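Local coordinates for oxysterol-binding protein homolog 3 (Saccharomyces cerevisiae, PDB 4IC4) that carries lipids between membranes through the cytosol in a hydrophobic pocket, using the phosphoinositide-binding OSBP-related domain described here, and helps maintain intracellular sterol distribution, at residues Pro68-Gln73 and Leu124-Glu129; Ala100-Phe105 and Phe196-Pro201; Lys118-Leu123 and Arg322-Ile327; Ser231-Asp236 and Phe248-Ile253. All blocks are in the same frame, centred on the assembly; numbering follows the deposited sequence.

In the fold
All four contacts lie in the OSBP-related domain, a curled antiparallel β barrel with helices against it. From the N terminus, interaction 1 opens at 68-73 and closes a loop of 50 residues at 124-129, tying helix 71-76 to strand 127-132. Before it closes, interactions 2 and 3 open at 100-105 and 118-123, so both cross it, and they also cross each other. Interaction 2 closes at 196-201, bringing helix 94-104 to strand 195-199. Interaction 4, the hairpin of 231-236 and 248-253, follows it in series and lies wholly within the 198-residue span that interaction 3 finally closes at 322-327. Interactions 1 and 3 touch through Glu126 and Arg324; interactions 2 and 4 touch around Ile103.

Interaction 1 of 4, residues Pro68-Gln73 and Leu124-Glu129; sequences PISILQ and LAETFE
A capping box starts helix 71-76 and at the same time fixes the side chain that covers an aromatic ring. Ser70 N donates to Gln73 OE1 at 2.8 Å, in the amide plane and on a lone pair, while the return bond from Gln73 N to Ser70 OG is weak at 3.4 Å. Ser70 OG stands between its own N and carbonyl carbon (chi1 73°), where it also meets Ser321 OG.

The aromatic contact is a CH-pi interaction. Gln73 CG sits over the middle of the Phe128 ring, 3.5 Å from the centroid, and the amide beyond it is tilted steeply, its plane 70° from the ring, so that Gln73 NE2 dips to 3.4 Å from Phe128 CE1. The ring gets there because Phe128 CG is anti to the backbone N (chi1 177°).

Apolar packing pairs Leu72 CB with Phe128 CB at 3.8 Å. An alanine in place of Phe128 would remove the face on which Gln73 CG lies and would probably loosen the seat of the capping box.

The Leu72 CD1 methyl lies on the backbone of Glu126 and Thr127. Glu126 extends toward Ser70, bringing OE1 to 3.6 Å from Ser70 CB, its carboxylate held by Ser321 and by a salt bridge to Arg324. The start of helix 71-76 thus lies across consecutive strands 127-132, 137-145 and 150-157, Leu72 meeting Ser141, Phe151 and Phe153.

Interaction 2 of 4, residues Ala100-Phe105 and Phe196-Pro201; sequences AFAISF and FEWTQP
Three aromatic rings and the Gln200 amide carry this helix-on-strand packing, in which helix 94-104 lies against strand 195-199 of the antiparallel β barrel and Phe221 of strand 214-225 packs on both Ala102 and Pro201. Over one face of the Trp198 indole sits the methyl of Ala102, a CH-pi contact with CB 3.7 Å from the centroid of the five-membered ring and 21° off its normal. Phe101, its CG anti to the backbone N, meets Trp198 edge to edge: Trp198 CH2 lies in the plane of the Phe101 ring and Phe101 CE2 in that of the indole, with Phe101 CD2 3.8 Å from Trp198 CZ2. Phe105 takes the amide of Gln200 on one face: the two planes are only 10° apart, with Gln200 OE1 over the ring centre and Gln200 NE2 3.6 Å from Phe105 CE2. At the edge of the same ring, tip to tip, Pro201 CD lies 3.9 Å from Phe105 CE1.

The stack depends on Phe105 CG lying between N and the carbonyl carbon (chi1 84°). A serine here would remove the ring that carries the Gln200 amide and meets Pro201, and would probably leave the chain after the strand less firmly placed.

No direct hydrogen bond joins the two segments. Instead a water in the plane of the indole supplies the polar link, accepting from Trp198 NE1 at 3.2 Å and lying 2.9 Å from Ala102 O and 3.3 Å from Gln200 OE1.

Interaction 3 of 4, residues Lys118-Leu123 and Arg322-Ile327; sequences KPFNPL and RLRPDI
Charge pairing is organised around Arg324, the residue just before helix 325-331. Its chain bends at chi3 (57°) and turns the guanidinium side-on to Asp326, each carboxylate oxygen using its syn lone pair. Arg324 NH2 meets Asp326 OD2 at 2.7 Å in the salt bridge, and Arg324 NE donates to Asp326 OD1 at 3.1 Å. Asp326 OD1 also accepts from Ile327 N, met from above the carboxylate plane, so this oxygen serves the guanidinium and the first turn of the helix together. The two bonds hold the guanidinium plane in line with the carboxylate oxygens and fix its rotation.

One hydrogen bond crosses between the segments: Arg324 NH1 donates to Asn121 O at 2.9 Å, nearly straight at 164° and in the guanidinium plane, although the nitrogen stands above the carbonyl plane. A water bridges the same oxygen to Arg324 NH2. With Glu126 forming a second salt bridge at NH1, the positive charge probably remains well balanced despite its burial.

Apolar contact closes round these polar groups. Leu123 CG lies over one face of the guanidinium and Phe120 CB over the opposite one. Ile327 CG1 makes a CH-pi contact with the Phe120 ring, 3.6 Å from its centroid and only 12° off the normal.

Lys118, which binds phosphatidylinositol 4-phosphate, begins strand 118-120, where Phe120 is hydrogen-bonded through its backbone to Ile69. Helix 335-354, which contributes Gln349 to that site, packs on Leu123 and Arg324, and Trp341 from it lies against Asp326.

Interaction 4 of 4, residues Ser231-Asp236 and Phe248-Ile253; sequences SHILFD and FKVSII
Residues 231-235 and 248-253 run antiparallel, their axes 4.6 Å apart at the closest with N-to-C directions at 166°, and form a β hairpin in the barrel wall. Its hydrogen-bonded pairs are His232 with Ser251 and Leu234 with Lys249. In the first, His232 N reaches Ser251 O and Ser251 N reaches His232 O, both at 2.9 Å and 165°; the second repeats the pattern, and CA-H...O contacts fill the gaps between.

The face bearing Ser231, Ile233, Phe235, Phe248, Val250 and Ile252 is buried against helix 94-104, where Ile95 and Ile103 meet it. Ile233 and Val250 project together from neighbouring strands, with Ile233 CG1 3.9 Å from Val250 CG2. Phe235 likewise runs beside Phe248, and Phe235 CD1 comes to 3.6 Å from Phe248 CB; the Phe248 ring, its CG lying between N and the carbonyl carbon (chi1 68°), leans away from the partner strand.

On the other face Leu234 crosses Lys249 obliquely, and the lysine, bent at chi2, carries its amino group to a salt bridge with Glu276. At the far end of the buried face, Ser231 OG bonds Ser99 OG of the helix, while Ser231 CB and Ile252 CD1 are pressed to 3.5 Å.

Interaction 1 of 4, residues Pro68-Gln73 and Leu124-Glu129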
# COMPACT_ATOMS: atom_id res chain seq x y z
N PRO A 68 4.15 -11.49 -6.43
CA PRO A 68 4.85 -11.93 -5.22
C PRO A 68 4.99 -11.05 -3.99
O PRO A 68 6.09 -10.90 -3.45
CB PRO A 68 6.20 -12.40 -5.76
CG PRO A 68 6.44 -11.45 -6.88
CD PRO A 68 5.09 -11.34 -7.56
N ILE A 69 3.89 -10.47 -3.53
CA ILE A 69 3.88 -9.67 -2.30
C ILE A 69 2.49 -9.79 -1.68
O ILE A 69 1.54 -10.20 -2.35
CB ILE A 69 4.18 -8.15 -2.52
CG1 ILE A 69 3.14 -7.52 -3.46
CG2 ILE A 69 5.60 -7.95 -3.02
CD1 ILE A 69 3.20 -6.00 -3.46
N SER A 70 2.38 -9.47 -0.39
CA SER A 70 1.09 -9.54 0.30
C SER A 70 0.45 -8.15 0.27
O SER A 70 1.10 -7.17 -0.08
CB SER A 70 1.28 -9.97 1.75
OG SER A 70 1.84 -8.92 2.53
N ILE A 71 -0.82 -8.07 0.65
CA ILE A 71 -1.49 -6.77 0.65
C ILE A 71 -0.82 -5.82 1.65
O ILE A 71 -0.78 -4.61 1.43
CB ILE A 71 -2.99 -6.89 0.99
CG1 ILE A 71 -3.69 -7.73 -0.08
CG2 ILE A 71 -3.62 -5.50 1.08
CD1 ILE A 71 -5.17 -7.92 0.16
N LEU A 72 -0.28 -6.36 2.74
CA LEU A 72 0.40 -5.51 3.71
C LEU A 72 1.60 -4.85 3.03
O LEU A 72 1.88 -3.67 3.26
CB LEU A 72 0.88 -6.33 4.91
CG LEU A 72 -0.20 -6.97 5.78
CD1 LEU A 72 0.46 -7.87 6.83
CD2 LEU A 72 -1.03 -5.89 6.45
N GLN A 73 2.29 -5.61 2.19
CA GLN A 73 3.44 -5.07 1.48
C GLN A 73 2.99 -4.04 0.43
O GLN A 73 3.62 -3.00 0.26
CB GLN A 73 4.24 -6.22 0.85
CG GLN A 73 4.91 -7.08 1.92
CD GLN A 73 5.54 -8.36 1.38
OE1 GLN A 73 4.90 -9.14 0.69
NE2 GLN A 73 6.81 -8.57 1.73
N LEU A 124 -4.96 -13.68 8.78
CA LEU A 124 -5.27 -12.92 9.97
C LEU A 124 -4.04 -13.05 10.88
O LEU A 124 -3.50 -14.15 11.06
CB LEU A 124 -6.50 -13.49 10.67
CG LEU A 124 -6.89 -12.87 12.00
CD1 LEU A 124 -7.22 -11.39 11.83
CD2 LEU A 124 -8.09 -13.61 12.56
N ALA A 125 -3.59 -11.93 11.43
CA ALA A 125 -2.44 -11.87 12.33
C ALA A 125 -1.10 -11.87 11.60
O ALA A 125 -0.04 -11.86 12.24
CB ALA A 125 -2.50 -13.01 13.35
N GLU A 126 -1.13 -11.92 10.28
CA GLU A 126 0.10 -11.83 9.51
C GLU A 126 0.59 -10.39 9.72
O GLU A 126 -0.21 -9.47 9.90
CB GLU A 126 -0.17 -12.08 8.02
CG GLU A 126 1.05 -11.93 7.11
CD GLU A 126 0.78 -12.38 5.69
OE1 GLU A 126 1.45 -11.88 4.76
OE2 GLU A 126 -0.09 -13.26 5.49
N THR A 127 1.90 -10.20 9.70
CA THR A 127 2.47 -8.88 9.91
C THR A 127 3.48 -8.56 8.82
O THR A 127 3.89 -9.43 8.05
CB THR A 127 3.20 -8.80 11.27
OG1 THR A 127 4.19 -9.83 11.34
CG2 THR A 127 2.22 -8.94 12.42
N PHE A 128 3.86 -7.30 8.75
CA PHE A 128 4.90 -6.89 7.82
C PHE A 128 5.58 -5.67 8.37
O PHE A 128 4.95 -4.63 8.58
CB PHE A 128 4.36 -6.58 6.42
CG PHE A 128 5.43 -6.08 5.48
CD1 PHE A 128 6.49 -6.91 5.12
CD2 PHE A 128 5.39 -4.78 4.98
CE1 PHE A 128 7.51 -6.44 4.28
CE2 PHE A 128 6.39 -4.31 4.14
CZ PHE A 128 7.46 -5.13 3.79
N GLU A 129 6.87 -5.80 8.65
CA GLU A 129 7.63 -4.68 9.15
C GLU A 129 8.48 -4.16 8.00
O GLU A 129 8.81 -4.90 7.07
CB GLU A 129 8.57 -5.10 10.29
CG GLU A 129 9.70 -6.03 9.85
CD GLU A 129 10.86 -6.06 10.84
OE1 GLU A 129 12.00 -5.79 10.41
OE2 GLU A 129 10.64 -6.37 12.03

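Interaction 2 of 4, residues Ala100-Phe105 and Phe196-Pro201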
# COMPACT_ATOMS: atom_id res chain seq x y z
N ALA A 100 1.51 16.00 -2.39
CA ALA A 100 2.34 15.24 -3.33
C ALA A 100 2.47 13.81 -2.81
O ALA A 100 2.37 12.85 -3.57
CB ALA A 100 3.72 15.89 -3.45
N PHE A 101 2.71 13.68 -1.51
CA PHE A 101 2.84 12.37 -0.90
C PHE A 101 1.56 11.56 -1.08
O PHE A 101 1.61 10.39 -1.44
CB PHE A 101 3.16 12.50 0.59
CG PHE A 101 3.22 11.17 1.31
CD1 PHE A 101 4.33 10.35 1.18
CD2 PHE A 101 2.15 10.74 2.09
CE1 PHE A 101 4.38 9.10 1.81
CE2 PHE A 101 2.19 9.50 2.73
CZ PHE A 101 3.31 8.68 2.59
N ALA A 102 0.42 12.19 -0.82
CA ALA A 102 -0.87 11.52 -0.93
C ALA A 102 -1.17 10.96 -2.32
O ALA A 102 -1.81 9.92 -2.45
CB ALA A 102 -1.98 12.48 -0.51
N ILE A 103 -0.71 11.66 -3.35
CA ILE A 103 -0.93 11.24 -4.72
C ILE A 103 0.14 10.27 -5.23
O ILE A 103 -0.14 9.42 -6.08
CB ILE A 103 -0.93 12.47 -5.66
CG1 ILE A 103 -2.10 13.39 -5.30
CG2 ILE A 103 -1.01 12.03 -7.12
CD1 ILE A 103 -2.06 14.74 -6.01
N SER A 104 1.35 10.38 -4.70
CA SER A 104 2.47 9.57 -5.16
C SER A 104 2.29 8.07 -5.25
O SER A 104 2.83 7.45 -6.17
CB SER A 104 3.72 9.87 -4.32
OG SER A 104 3.57 9.42 -2.98
N PHE A 105 1.53 7.48 -4.34
CA PHE A 105 1.36 6.03 -4.37
C PHE A 105 0.76 5.52 -5.68
O PHE A 105 0.99 4.38 -6.07
CB PHE A 105 0.49 5.56 -3.19
CG PHE A 105 -0.97 5.67 -3.45
CD1 PHE A 105 -1.61 6.90 -3.40
CD2 PHE A 105 -1.72 4.54 -3.78
CE1 PHE A 105 -2.97 7.01 -3.67
CE2 PHE A 105 -3.08 4.63 -4.06
CZ PHE A 105 -3.71 5.87 -4.01
N PHE A 196 -2.64 15.98 9.47
CA PHE A 196 -3.15 15.97 8.10
C PHE A 196 -3.94 14.68 7.95
O PHE A 196 -3.54 13.64 8.46
CB PHE A 196 -2.00 15.99 7.09
CG PHE A 196 -1.16 17.23 7.16
CD1 PHE A 196 -1.46 18.33 6.36
CD2 PHE A 196 -0.08 17.30 8.03
CE1 PHE A 196 -0.69 19.49 6.43
CE2 PHE A 196 0.70 18.46 8.11
CZ PHE A 196 0.39 19.55 7.31
N GLU A 197 -5.06 14.75 7.25
CA GLU A 197 -5.89 13.58 7.04
C GLU A 197 -6.42 13.52 5.62
O GLU A 197 -6.64 14.56 4.98
CB GLU A 197 -7.07 13.58 8.01
CG GLU A 197 -6.70 13.45 9.47
CD GLU A 197 -7.89 13.64 10.40
OE1 GLU A 197 -8.91 12.96 10.20
OE2 GLU A 197 -7.80 14.48 11.32
N TRP A 198 -6.61 12.31 5.11
CA TRP A 198 -7.15 12.11 3.79
C TRP A 198 -7.49 10.65 3.56
O TRP A 198 -6.98 9.77 4.26
CB TRP A 198 -6.16 12.61 2.71
CG TRP A 198 -4.95 11.74 2.47
CD1 TRP A 198 -4.83 10.72 1.57
CD2 TRP A 198 -3.68 11.86 3.12
NE1 TRP A 198 -3.56 10.19 1.62
CE2 TRP A 198 -2.83 10.87 2.56
CE3 TRP A 198 -3.17 12.70 4.12
CZ2 TRP A 198 -1.50 10.71 2.97
CZ3 TRP A 198 -1.85 12.53 4.53
CH2 TRP A 198 -1.03 11.54 3.95
N THR A 199 -8.40 10.42 2.63
CA THR A 199 -8.80 9.07 2.24
C THR A 199 -8.21 8.92 0.84
O THR A 199 -8.31 9.84 0.02
CB THR A 199 -10.34 8.94 2.17
OG1 THR A 199 -10.88 9.02 3.49
CG2 THR A 199 -10.73 7.61 1.54
N GLN A 200 -7.57 7.79 0.56
CA GLN A 200 -6.98 7.61 -0.75
C GLN A 200 -8.05 7.69 -1.84
O GLN A 200 -9.18 7.24 -1.66
CB GLN A 200 -6.23 6.27 -0.83
CG GLN A 200 -4.88 6.35 -0.13
CD GLN A 200 -4.01 5.13 -0.35
OE1 GLN A 200 -2.81 5.16 -0.06
NE2 GLN A 200 -4.60 4.06 -0.86
N PRO A 201 -7.70 8.29 -2.99
CA PRO A 201 -8.64 8.44 -4.09
C PRO A 201 -9.10 7.12 -4.70
O PRO A 201 -8.43 6.10 -4.59
CB PRO A 201 -7.87 9.29 -5.10
CG PRO A 201 -6.47 8.84 -4.88
CD PRO A 201 -6.37 8.80 -3.37
O HOH W 1 -1.75 8.27 -0.12

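Interaction 3 of 4, residues Lys118-Leu123 and Arg322-Ile327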
# COMPACT_ATOMS: atom_id res chain seq x y z
N LYS A 118 -2.73 -9.35 -8.63
CA LYS A 118 -3.04 -8.77 -7.32
C LYS A 118 -2.16 -9.39 -6.23
O LYS A 118 -1.66 -10.50 -6.39
CB LYS A 118 -4.51 -9.00 -6.97
CG LYS A 118 -4.85 -10.45 -6.65
CD LYS A 118 -6.32 -10.62 -6.32
CE LYS A 118 -6.64 -12.06 -5.96
NZ LYS A 118 -5.87 -12.52 -4.77
N PRO A 119 -1.96 -8.68 -5.12
CA PRO A 119 -1.13 -9.24 -4.04
C PRO A 119 -1.83 -10.40 -3.34
O PRO A 119 -3.04 -10.57 -3.46
CB PRO A 119 -0.95 -8.06 -3.09
CG PRO A 119 -1.10 -6.86 -3.98
CD PRO A 119 -2.25 -7.26 -4.87
N PHE A 120 -1.06 -11.20 -2.62
CA PHE A 120 -1.61 -12.31 -1.85
C PHE A 120 -2.42 -11.73 -0.70
O PHE A 120 -2.03 -10.71 -0.11
CB PHE A 120 -0.51 -13.16 -1.23
CG PHE A 120 0.15 -14.11 -2.18
CD1 PHE A 120 -0.02 -15.48 -2.03
CD2 PHE A 120 1.00 -13.65 -3.18
CE1 PHE A 120 0.64 -16.38 -2.86
CE2 PHE A 120 1.67 -14.54 -4.01
CZ PHE A 120 1.49 -15.92 -3.85
N ASN A 121 -3.53 -12.37 -0.36
CA ASN A 121 -4.34 -11.92 0.77
C ASN A 121 -3.58 -12.34 2.03
O ASN A 121 -3.25 -13.51 2.21
CB ASN A 121 -5.71 -12.60 0.77
CG ASN A 121 -6.57 -12.16 -0.39
OD1 ASN A 121 -6.81 -10.98 -0.59
ND2 ASN A 121 -7.05 -13.13 -1.16
N PRO A 122 -3.29 -11.39 2.93
CA PRO A 122 -2.57 -11.78 4.14
C PRO A 122 -3.46 -12.66 5.02
O PRO A 122 -4.68 -12.66 4.88
CB PRO A 122 -2.27 -10.44 4.82
CG PRO A 122 -2.29 -9.46 3.69
CD PRO A 122 -3.45 -9.93 2.85
N LEU A 123 -2.83 -13.40 5.92
CA LEU A 123 -3.58 -14.23 6.84
C LEU A 123 -3.90 -13.35 8.05
O LEU A 123 -3.21 -12.37 8.30
CB LEU A 123 -2.71 -15.41 7.31
CG LEU A 123 -2.21 -16.33 6.20
CD1 LEU A 123 -1.24 -17.35 6.79
CD2 LEU A 123 -3.39 -17.02 5.53
N ARG A 322 7.48 -11.82 4.77
CA ARG A 322 8.70 -12.33 4.15
C ARG A 322 8.92 -13.81 4.45
O ARG A 322 9.74 -14.46 3.80
CB ARG A 322 9.93 -11.57 4.65
CG ARG A 322 9.95 -10.09 4.31
CD ARG A 322 11.22 -9.46 4.85
NE ARG A 322 11.27 -8.01 4.64
CZ ARG A 322 10.62 -7.12 5.39
NH1 ARG A 322 9.86 -7.52 6.40
NH2 ARG A 322 10.75 -5.83 5.13
N LEU A 323 8.19 -14.34 5.43
CA LEU A 323 8.35 -15.74 5.80
C LEU A 323 7.29 -16.65 5.19
O LEU A 323 7.29 -17.86 5.42
CB LEU A 323 8.36 -15.87 7.33
CG LEU A 323 9.45 -15.05 8.03
CD1 LEU A 323 9.39 -15.26 9.54
CD2 LEU A 323 10.82 -15.44 7.48
N ARG A 324 6.37 -16.08 4.41
CA ARG A 324 5.34 -16.89 3.78
C ARG A 324 5.93 -17.77 2.68
O ARG A 324 6.58 -17.28 1.76
CB ARG A 324 4.21 -16.02 3.22
CG ARG A 324 3.23 -15.61 4.29
CD ARG A 324 1.99 -14.96 3.75
NE ARG A 324 1.25 -15.79 2.79
CZ ARG A 324 -0.01 -15.56 2.45
NH1 ARG A 324 -0.66 -14.54 3.00
NH2 ARG A 324 -0.62 -16.31 1.55
N PRO A 325 5.70 -19.08 2.77
CA PRO A 325 6.23 -20.02 1.78
C PRO A 325 5.62 -19.96 0.40
O PRO A 325 6.31 -20.21 -0.59
CB PRO A 325 6.01 -21.38 2.45
CG PRO A 325 4.78 -21.17 3.25
CD PRO A 325 5.01 -19.79 3.86
N ASP A 326 4.34 -19.63 0.31
CA ASP A 326 3.70 -19.55 -0.99
C ASP A 326 4.21 -18.34 -1.76
O ASP A 326 4.53 -18.43 -2.95
CB ASP A 326 2.17 -19.54 -0.86
CG ASP A 326 1.65 -18.50 0.13
OD1 ASP A 326 2.42 -17.91 0.91
OD2 ASP A 326 0.41 -18.29 0.12
N ILE A 327 4.32 -17.20 -1.08
CA ILE A 327 4.81 -16.00 -1.73
C ILE A 327 6.27 -16.20 -2.16
O ILE A 327 6.66 -15.82 -3.26
CB ILE A 327 4.74 -14.77 -0.79
CG1 ILE A 327 3.28 -14.51 -0.38
CG2 ILE A 327 5.34 -13.54 -1.49
CD1 ILE A 327 3.07 -13.24 0.45
O HOH W 2 -3.37 -15.83 0.72

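Interaction 4 of 4, residues Ser231-Asp236 and Phe248-Ile253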
# COMPACT_ATOMS: atom_id res chain seq x y z
N SER A 231 -6.47 20.95 0.61
CA SER A 231 -5.93 20.74 -0.72
C SER A 231 -6.96 19.93 -1.49
O SER A 231 -7.45 18.91 -1.00
CB SER A 231 -4.61 19.98 -0.65
OG SER A 231 -4.04 19.82 -1.94
N HIS A 232 -7.29 20.39 -2.69
CA HIS A 232 -8.27 19.72 -3.53
C HIS A 232 -7.59 19.15 -4.77
O HIS A 232 -7.09 19.90 -5.62
CB HIS A 232 -9.37 20.72 -3.92
CG HIS A 232 -10.49 20.12 -4.70
ND1 HIS A 232 -10.43 19.94 -6.07
CD2 HIS A 232 -11.70 19.66 -4.32
CE1 HIS A 232 -11.56 19.39 -6.49
NE2 HIS A 232 -12.35 19.22 -5.44
N ILE A 233 -7.56 17.83 -4.87
CA ILE A 233 -6.93 17.15 -6.00
C ILE A 233 -7.99 16.63 -6.97
O ILE A 233 -8.85 15.85 -6.58
CB ILE A 233 -6.07 15.95 -5.54
CG1 ILE A 233 -4.97 16.42 -4.60
CG2 ILE A 233 -5.45 15.26 -6.74
CD1 ILE A 233 -5.43 16.69 -3.18
N LEU A 234 -7.92 17.07 -8.22
CA LEU A 234 -8.87 16.64 -9.23
C LEU A 234 -8.15 15.95 -10.38
O LEU A 234 -7.22 16.50 -10.96
CB LEU A 234 -9.69 17.82 -9.76
CG LEU A 234 -8.93 19.01 -10.37
CD1 LEU A 234 -9.92 19.91 -11.10
CD2 LEU A 234 -8.20 19.78 -9.29
N PHE A 235 -8.58 14.73 -10.70
CA PHE A 235 -7.97 13.97 -11.77
C PHE A 235 -8.68 14.22 -13.10
O PHE A 235 -9.90 14.38 -13.14
CB PHE A 235 -8.01 12.48 -11.43
CG PHE A 235 -7.23 12.14 -10.18
CD1 PHE A 235 -5.85 12.07 -10.21
CD2 PHE A 235 -7.89 11.93 -8.98
CE1 PHE A 235 -5.12 11.80 -9.05
CE2 PHE A 235 -7.18 11.67 -7.81
CZ PHE A 235 -5.79 11.60 -7.85
N ASP A 236 -7.90 14.25 -14.18
CA ASP A 236 -8.46 14.49 -15.51
C ASP A 236 -9.47 13.40 -15.86
O ASP A 236 -9.29 12.24 -15.52
CB ASP A 236 -7.36 14.48 -16.57
CG ASP A 236 -6.43 15.68 -16.46
OD1 ASP A 236 -6.70 16.57 -15.63
OD2 ASP A 236 -5.44 15.72 -17.21
N PHE A 248 -3.50 15.61 -13.51
CA PHE A 248 -4.31 16.05 -12.38
C PHE A 248 -3.90 17.45 -11.95
O PHE A 248 -2.80 17.91 -12.27
CB PHE A 248 -4.17 15.07 -11.21
CG PHE A 248 -2.80 15.06 -10.58
CD1 PHE A 248 -2.47 15.98 -9.60
CD2 PHE A 248 -1.84 14.14 -10.99
CE1 PHE A 248 -1.20 15.99 -9.02
CE2 PHE A 248 -0.57 14.14 -10.43
CZ PHE A 248 -0.25 15.06 -9.44
N LYS A 249 -4.78 18.12 -11.22
CA LYS A 249 -4.54 19.46 -10.74
C LYS A 249 -4.77 19.49 -9.24
O LYS A 249 -5.58 18.73 -8.71
CB LYS A 249 -5.49 20.46 -11.42
CG LYS A 249 -5.33 20.57 -12.93
CD LYS A 249 -3.99 21.19 -13.30
CE LYS A 249 -3.92 21.47 -14.80
NZ LYS A 249 -2.64 22.12 -15.19
N VAL A 250 -4.03 20.35 -8.55
CA VAL A 250 -4.17 20.48 -7.10
C VAL A 250 -4.39 21.95 -6.76
O VAL A 250 -3.62 22.82 -7.17
CB VAL A 250 -2.91 20.00 -6.36
CG1 VAL A 250 -3.13 20.05 -4.86
CG2 VAL A 250 -2.56 18.58 -6.80
N SER A 251 -5.45 22.21 -6.00
CA SER A 251 -5.76 23.57 -5.58
C SER A 251 -5.56 23.66 -4.07
O SER A 251 -6.26 22.99 -3.31
CB SER A 251 -7.21 23.92 -5.94
OG SER A 251 -7.42 23.83 -7.34
N ILE A 252 -4.59 24.47 -3.66
CA ILE A 252 -4.29 24.65 -2.24
C ILE A 252 -5.02 25.87 -1.71
O ILE A 252 -4.83 26.98 -2.20
CB ILE A 252 -2.78 24.85 -2.02
CG1 ILE A 252 -2.01 23.63 -2.55
CG2 ILE A 252 -2.49 25.06 -0.54
CD1 ILE A 252 -2.34 22.33 -1.84
N ILE A 253 -5.86 25.66 -0.70
CA ILE A 253 -6.63 26.75 -0.12
C ILE A 253 -6.33 26.94 1.36
O ILE A 253 -6.82 26.19 2.21
CB ILE A 253 -8.15 26.49 -0.28
CG1 ILE A 253 -8.48 26.27 -1.76
CG2 ILE A 253 -8.94 27.67 0.27
CD1 ILE A 253 -8.20 27.47 -2.64